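Dipeptide Epimerase (Enterococcus faecalis V583, PDB 3JVA) is a magnesium-binding member of the mandelate racemase/muconate lactonizing enzyme family, built from an enolase-type N-terminal domain and a C-terminal barrel domain. Local coordinates at residues 105-110 against 270-275; 117-120 against 126-129. All coordinates share one frame; numbering follows the deposited sequence.

Contact 1 (105-110 against 270-275); sequences ACYDLM and GIHEAL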
ATOM      1  N   ALA B 105     -19.311   7.672 -39.312  1.00 18.35           N
ATOM      2  CA  ALA B 105     -20.230   7.423 -40.419  1.00 19.67           C
ATOM      3  C   ALA B 105     -21.374   6.504 -39.981  1.00 19.41           C
ATOM      4  O   ALA B 105     -22.509   6.671 -40.424  1.00 19.85           O
ATOM      5  CB  ALA B 105     -19.478   6.819 -41.605  1.00 18.37           C
ATOM      6  N   CYS B 106     -21.084   5.540 -39.110  1.00 20.67           N
ATOM      7  CA  CYS B 106     -22.131   4.636 -38.625  1.00 19.66           C
ATOM      8  C   CYS B 106     -23.125   5.384 -37.747  1.00 21.35           C
ATOM      9  O   CYS B 106     -24.331   5.164 -37.844  1.00 20.18           O
ATOM     10  CB  CYS B 106     -21.522   3.467 -37.843  1.00 21.19           C
ATOM     11  SG  CYS B 106     -20.693   2.249 -38.893  1.00 21.69           S
ATOM     12  N   TYR B 107     -22.631   6.261 -36.876  1.00 19.16           N
ATOM     13  CA  TYR B 107     -23.544   7.021 -36.043  1.00 19.74           C
ATOM     14  C   TYR B 107     -24.364   7.976 -36.913  1.00 19.55           C
ATOM     15  O   TYR B 107     -25.530   8.225 -36.622  1.00 17.76           O
ATOM     16  CB  TYR B 107     -22.795   7.797 -34.956  1.00 20.41           C
ATOM     17  CG  TYR B 107     -22.465   6.957 -33.743  1.00 18.50           C
ATOM     18  CD1 TYR B 107     -21.225   6.334 -33.617  1.00 19.68           C
ATOM     19  CD2 TYR B 107     -23.406   6.765 -32.730  1.00 20.48           C
ATOM     20  CE1 TYR B 107     -20.928   5.538 -32.513  1.00 18.79           C
ATOM     21  CE2 TYR B 107     -23.121   5.971 -31.619  1.00 20.60           C
ATOM     22  CZ  TYR B 107     -21.880   5.360 -31.519  1.00 19.31           C
ATOM     23  OH  TYR B 107     -21.589   4.583 -30.422  1.00 18.94           O
ATOM     24  N   ASP B 108     -23.766   8.495 -37.984  1.00 19.56           N
ATOM     25  CA  ASP B 108     -24.497   9.399 -38.878  1.00 19.34           C
ATOM     26  C   ASP B 108     -25.654   8.594 -39.474  1.00 20.98           C
ATOM     27  O   ASP B 108     -26.791   9.073 -39.537  1.00 20.47           O
ATOM     28  CB  ASP B 108     -23.573   9.924 -39.983  1.00 20.09           C
ATOM     29  CG  ASP B 108     -24.233  10.993 -40.848  1.00 20.84           C
ATOM     30  OD1 ASP B 108     -25.241  11.587 -40.408  1.00 22.81           O
ATOM     31  OD2 ASP B 108     -23.734  11.251 -41.962  1.00 21.67           O
ATOM     32  N   LEU B 109     -25.357   7.360 -39.885  1.00 20.05           N
ATOM     33  CA  LEU B 109     -26.370   6.473 -40.457  1.00 21.01           C
ATOM     34  C   LEU B 109     -27.455   6.144 -39.435  1.00 21.48           C
ATOM     35  O   LEU B 109     -28.630   6.045 -39.784  1.00 23.21           O
ATOM     36  CB  LEU B 109     -25.727   5.178 -40.980  1.00 21.16           C
ATOM     37  CG  LEU B 109     -25.052   5.268 -42.358  1.00 20.38           C
ATOM     38  CD1 LEU B 109     -24.276   3.987 -42.652  1.00 22.04           C
ATOM     39  CD2 LEU B 109     -26.122   5.508 -43.435  1.00 21.15           C
ATOM     40  N   MET B 110     -27.071   5.962 -38.174  1.00 22.42           N
ATOM     41  CA  MET B 110     -28.055   5.677 -37.135  1.00 21.22           C
ATOM     42  C   MET B 110     -29.046   6.842 -37.041  1.00 23.10           C
ATOM     43  O   MET B 110     -30.261   6.639 -36.961  1.00 22.29           O
ATOM     44  CB  MET B 110     -27.372   5.484 -35.775  1.00 22.58           C
ATOM     45  CG  MET B 110     -26.585   4.191 -35.648  1.00 23.59           C
ATOM     46  SD  MET B 110     -25.998   3.959 -33.955  1.00 26.40           S
ATOM     47  CE  MET B 110     -24.281   3.436 -34.256  1.00 26.75           C
ATOM     48  N   GLY B 270     -13.322   7.129 -32.233  1.00 18.91           N
ATOM     49  CA  GLY B 270     -14.744   7.348 -32.414  1.00 19.50           C
ATOM     50  C   GLY B 270     -15.636   7.601 -31.222  1.00 19.38           C
ATOM     51  O   GLY B 270     -15.208   7.546 -30.073  1.00 17.74           O
ATOM     52  N   ILE B 271     -16.904   7.875 -31.527  1.00 18.62           N
ATOM     53  CA  ILE B 271     -17.910   8.169 -30.518  1.00 18.41           C
ATOM     54  C   ILE B 271     -18.118   7.017 -29.548  1.00 18.66           C
ATOM     55  O   ILE B 271     -18.265   7.231 -28.345  1.00 19.16           O
ATOM     56  CB  ILE B 271     -19.257   8.541 -31.196  1.00 17.65           C
ATOM     57  CG1 ILE B 271     -19.101   9.885 -31.919  1.00 18.51           C
ATOM     58  CG2 ILE B 271     -20.381   8.614 -30.163  1.00 17.56           C
ATOM     59  CD1 ILE B 271     -20.242  10.223 -32.868  1.00 17.56           C
ATOM     60  N   HIS B 272     -18.121   5.790 -30.062  1.00 17.74           N
ATOM     61  CA  HIS B 272     -18.327   4.618 -29.210  1.00 18.71           C
ATOM     62  C   HIS B 272     -17.351   4.574 -28.027  1.00 18.42           C
ATOM     63  O   HIS B 272     -17.751   4.304 -26.885  1.00 18.72           O
ATOM     64  CB  HIS B 272     -18.183   3.347 -30.055  1.00 18.72           C
ATOM     65  CG  HIS B 272     -18.518   2.084 -29.323  1.00 20.57           C
ATOM     66  ND1 HIS B 272     -19.814   1.660 -29.117  1.00 23.59           N
ATOM     67  CD2 HIS B 272     -17.720   1.139 -28.770  1.00 18.49           C
ATOM     68  CE1 HIS B 272     -19.801   0.505 -28.474  1.00 21.33           C
ATOM     69  NE2 HIS B 272     -18.543   0.167 -28.253  1.00 24.07           N
ATOM     70  N   GLU B 273     -16.078   4.842 -28.299  1.00 17.13           N
ATOM     71  CA  GLU B 273     -15.052   4.829 -27.264  1.00 18.22           C
ATOM     72  C   GLU B 273     -15.104   6.114 -26.433  1.00 18.08           C
ATOM     73  O   GLU B 273     -14.883   6.087 -25.222  1.00 18.25           O
ATOM     74  CB  GLU B 273     -13.665   4.672 -27.901  1.00 18.33           C
ATOM     75  CG  GLU B 273     -12.527   4.458 -26.902  1.00 21.02           C
ATOM     76  CD  GLU B 273     -12.495   3.052 -26.318  1.00 22.15           C
ATOM     77  OE1 GLU B 273     -13.280   2.182 -26.766  1.00 22.09           O
ATOM     78  OE2 GLU B 273     -11.672   2.814 -25.412  1.00 22.55           O
ATOM     79  N   ALA B 274     -15.408   7.232 -27.083  1.00 19.81           N
ATOM     80  CA  ALA B 274     -15.501   8.510 -26.378  1.00 19.83           C
ATOM     81  C   ALA B 274     -16.573   8.428 -25.283  1.00 19.72           C
ATOM     82  O   ALA B 274     -16.419   8.991 -24.199  1.00 18.87           O
ATOM     83  CB  ALA B 274     -15.836   9.627 -27.363  1.00 19.81           C
ATOM     84  N   LEU B 275     -17.666   7.734 -25.568  1.00 18.21           N
ATOM     85  CA  LEU B 275     -18.722   7.592 -24.578  1.00 19.05           C
ATOM     86  C   LEU B 275     -18.207   6.856 -23.343  1.00 18.74           C
ATOM     87  O   LEU B 275     -18.539   7.220 -22.215  1.00 18.69           O
ATOM     88  CB  LEU B 275     -19.919   6.849 -25.177  1.00 17.27           C
ATOM     89  CG  LEU B 275     -20.790   7.701 -26.102  1.00 18.42           C
ATOM     90  CD1 LEU B 275     -21.743   6.791 -26.881  1.00 21.08           C
ATOM     91  CD2 LEU B 275     -21.555   8.735 -25.286  1.00 19.39           C
TER
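The interface between the N-terminal domain and the barrel of this enolase-superfamily fold is bridged here by Y107 of helix 96-114, whose ring lies against I271 and H272 in the first turn of the barrel helix 271-284. The two short helical segments run nearly perpendicular, at 91°, and their axes stay 11.6 Å apart, a gap that the length of the tyrosine spans. Y107 CG stands anti to its own carbonyl carbon (chi1 -82°), which carries the ring across the gap. I271 lies over one ring face: its CG2 methyl makes a CH-pi contact 3.9 Å from the ring centroid, while I271 CB rests 3.7 Å from Y107 CE1 and the I271 CD1 methyl reaches back toward Y107 CG at the root of the ring. The opposite face is taken by M110 from the next turn of the same helix, its CE methyl 3.7 Å above the plane and over the centre. The ring is thus held between two methyl groups, M110 CE from its own helix and I271 CG2 from the barrel helix. The backbone here is tied across the interface as well, since I271 N is hydrogen-bonded to D103 OD2 of helix 96-114. G270 occupies the N-cap position, and its O accepts the bond from A274 N. I81 of helix 81-91 and L122 add further side-chain contacts to Y107, and H85 of helix 81-91 stacks on the H272 ring. At the far end of the tyrosine, the phenol oxygen makes van der Waals contact with the start of the barrel helix: Y107 OH is 3.5 Å from H272 CA, with L275 CD1 farther off at 4.2 Å.

Contact 2 (117-120 against 126-129); sequences PLYQ and DNQV
Y119 lays one face of its ring over the backbone of N127, whose CA sits 3.9 Å from the ring centroid and only 9° off the normal, a CH-pi contact centred on the ring. N127 CB continues from there toward the phenol end, 3.4 Å from Y119 CZ, so the asparagine side chain starts out alongside the tyrosine and points the same way, with ring and amide planes 86° apart. Nearer the root of the ring, D126 O approaches obliquely, 3.5 Å from Y119 CD1. Y119 CG is set between its backbone N and carbonyl carbon (chi1 68°), a placement that swings the ring toward the incoming chain. The facing turn is braced locally: N127 N donates to D126 OD1 at 2.7 Å, a bent bond that reaches the carboxylate on its anti side. On the other segment, Q120 N is hydrogen-bonded to P117 O. The arrangement packs the short helix 118-121 against the entry to strand 128-134 of the barrel sheet. Helix 298-310 flanks both segments, with H306 ND1 hydrogen-bonded to Y119 N and A308 touching V129, while the C-terminal part of the chain also joins in: V129 and N127 form backbone hydrogen bonds with L342 of strand 341-343, the edge neighbour of strand 128-134, and with L344 just after it.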
ATOM      1  N   PRO B 117     -31.524  13.950 -35.001  1.00 21.56           N
ATOM      2  CA  PRO B 117     -30.201  14.576 -35.027  1.00 21.61           C
ATOM      3  C   PRO B 117     -29.359  13.666 -34.139  1.00 20.43           C
ATOM      4  O   PRO B 117     -29.876  13.087 -33.184  1.00 21.10           O
ATOM      5  CB  PRO B 117     -30.442  15.935 -34.371  1.00 23.60           C
ATOM      6  CG  PRO B 117     -31.876  16.219 -34.681  1.00 24.83           C
ATOM      7  CD  PRO B 117     -32.533  14.879 -34.465  1.00 23.70           C
ATOM      8  N   LEU B 118     -28.072  13.550 -34.430  1.00 19.70           N
ATOM      9  CA  LEU B 118     -27.219  12.664 -33.654  1.00 20.70           C
ATOM     10  C   LEU B 118     -27.204  12.899 -32.146  1.00 20.24           C
ATOM     11  O   LEU B 118     -27.207  11.942 -31.373  1.00 18.76           O
ATOM     12  CB  LEU B 118     -25.784  12.709 -34.193  1.00 20.42           C
ATOM     13  CG  LEU B 118     -24.768  11.774 -33.522  1.00 19.61           C
ATOM     14  CD1 LEU B 118     -25.276  10.324 -33.538  1.00 20.87           C
ATOM     15  CD2 LEU B 118     -23.443  11.884 -34.261  1.00 21.21           C
ATOM     16  N   TYR B 119     -27.192  14.157 -31.713  1.00 20.46           N
ATOM     17  CA  TYR B 119     -27.152  14.425 -30.278  1.00 22.58           C
ATOM     18  C   TYR B 119     -28.302  13.784 -29.506  1.00 22.58           C
ATOM     19  O   TYR B 119     -28.184  13.544 -28.308  1.00 22.76           O
ATOM     20  CB  TYR B 119     -27.100  15.937 -30.008  1.00 23.01           C
ATOM     21  CG  TYR B 119     -28.355  16.702 -30.361  1.00 23.46           C
ATOM     22  CD1 TYR B 119     -29.471  16.670 -29.531  1.00 24.54           C
ATOM     23  CD2 TYR B 119     -28.420  17.462 -31.525  1.00 23.97           C
ATOM     24  CE1 TYR B 119     -30.629  17.382 -29.851  1.00 28.05           C
ATOM     25  CE2 TYR B 119     -29.571  18.175 -31.856  1.00 28.11           C
ATOM     26  CZ  TYR B 119     -30.670  18.129 -31.015  1.00 28.73           C
ATOM     27  OH  TYR B 119     -31.811  18.831 -31.336  1.00 33.14           O
ATOM     28  N   GLN B 120     -29.407  13.495 -30.187  1.00 23.52           N
ATOM     29  CA  GLN B 120     -30.550  12.874 -29.525  1.00 23.96           C
ATOM     30  C   GLN B 120     -30.281  11.400 -29.242  1.00 25.02           C
ATOM     31  O   GLN B 120     -30.878  10.815 -28.342  1.00 25.29           O
ATOM     32  CB  GLN B 120     -31.814  13.022 -30.380  1.00 24.38           C
ATOM     33  CG  GLN B 120     -32.269  14.470 -30.542  1.00 25.61           C
ATOM     34  CD  GLN B 120     -32.836  15.061 -29.261  1.00 26.13           C
ATOM     35  OE1 GLN B 120     -32.445  14.680 -28.158  1.00 25.56           O
ATOM     36  NE2 GLN B 120     -33.754  16.009 -29.407  1.00 26.59           N
ATOM     37  N   ASP B 126     -28.332  18.575 -24.482  1.00 23.55           N
ATOM     38  CA  ASP B 126     -28.487  19.893 -25.094  1.00 25.32           C
ATOM     39  C   ASP B 126     -28.408  19.753 -26.615  1.00 24.96           C
ATOM     40  O   ASP B 126     -28.004  18.707 -27.124  1.00 24.32           O
ATOM     41  CB  ASP B 126     -27.372  20.823 -24.604  1.00 24.53           C
ATOM     42  CG  ASP B 126     -27.784  22.282 -24.589  1.00 27.77           C
ATOM     43  OD1 ASP B 126     -28.711  22.660 -25.335  1.00 27.50           O
ATOM     44  OD2 ASP B 126     -27.159  23.057 -23.836  1.00 28.23           O
ATOM     45  N   ASN B 127     -28.797  20.801 -27.339  1.00 26.27           N
ATOM     46  CA  ASN B 127     -28.750  20.771 -28.799  1.00 26.28           C
ATOM     47  C   ASN B 127     -27.755  21.795 -29.336  1.00 27.57           C
ATOM     48  O   ASN B 127     -27.784  22.149 -30.512  1.00 27.08           O
ATOM     49  CB  ASN B 127     -30.137  21.047 -29.383  1.00 28.14           C
ATOM     50  CG  ASN B 127     -30.633  22.446 -29.076  1.00 30.22           C
ATOM     51  OD1 ASN B 127     -30.004  23.191 -28.330  1.00 26.94           O
ATOM     52  ND2 ASN B 127     -31.775  22.805 -29.648  1.00 32.93           N
ATOM     53  N   GLN B 128     -26.876  22.269 -28.465  1.00 25.97           N
ATOM     54  CA  GLN B 128     -25.871  23.247 -28.858  1.00 26.33           C
ATOM     55  C   GLN B 128     -24.697  23.161 -27.894  1.00 25.42           C
ATOM     56  O   GLN B 128     -24.811  22.570 -26.819  1.00 26.59           O
ATOM     57  CB  GLN B 128     -26.469  24.657 -28.819  1.00 25.48           C
ATOM     58  CG  GLN B 128     -26.834  25.124 -27.414  1.00 28.25           C
ATOM     59  CD  GLN B 128     -27.574  26.453 -27.406  1.00 30.03           C
ATOM     60  OE1 GLN B 128     -27.680  27.105 -26.372  1.00 33.22           O
ATOM     61  NE2 GLN B 128     -28.100  26.849 -28.559  1.00 30.50           N
ATOM     62  N   VAL B 129     -23.571  23.751 -28.275  1.00 24.88           N
ATOM     63  CA  VAL B 129     -22.396  23.733 -27.417  1.00 25.14           C
ATOM     64  C   VAL B 129     -21.489  24.928 -27.699  1.00 25.18           C
ATOM     65  O   VAL B 129     -21.336  25.351 -28.839  1.00 25.78           O
ATOM     66  CB  VAL B 129     -21.612  22.405 -27.587  1.00 27.58           C
ATOM     67  CG1 VAL B 129     -21.130  22.255 -29.015  1.00 26.59           C
ATOM     68  CG2 VAL B 129     -20.450  22.351 -26.603  1.00 27.49           C
TER

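How the contacts relate
From the N terminus, the chain builds the antiparallel sheet and helices of the first domain, and helix 96-114 then supplies residues 105-110 of contact 1. Helix 118-121 follows at once, and contact 2 closes a short loop with 126-129 as the chain enters barrel strand 128-134. Most of the barrel comes next, and contact 1 closes only when helix 271-284 returns to the first domain. The small loop therefore falls wholly within the large one. The centres of contacts 1 and 2 lie about 14 Å apart and L118 bridges them, its CD2 3.9 Å from I271 CD1 and its CD1 3.7 Å from Y107 O, joining the interdomain seam to the connection between the domains.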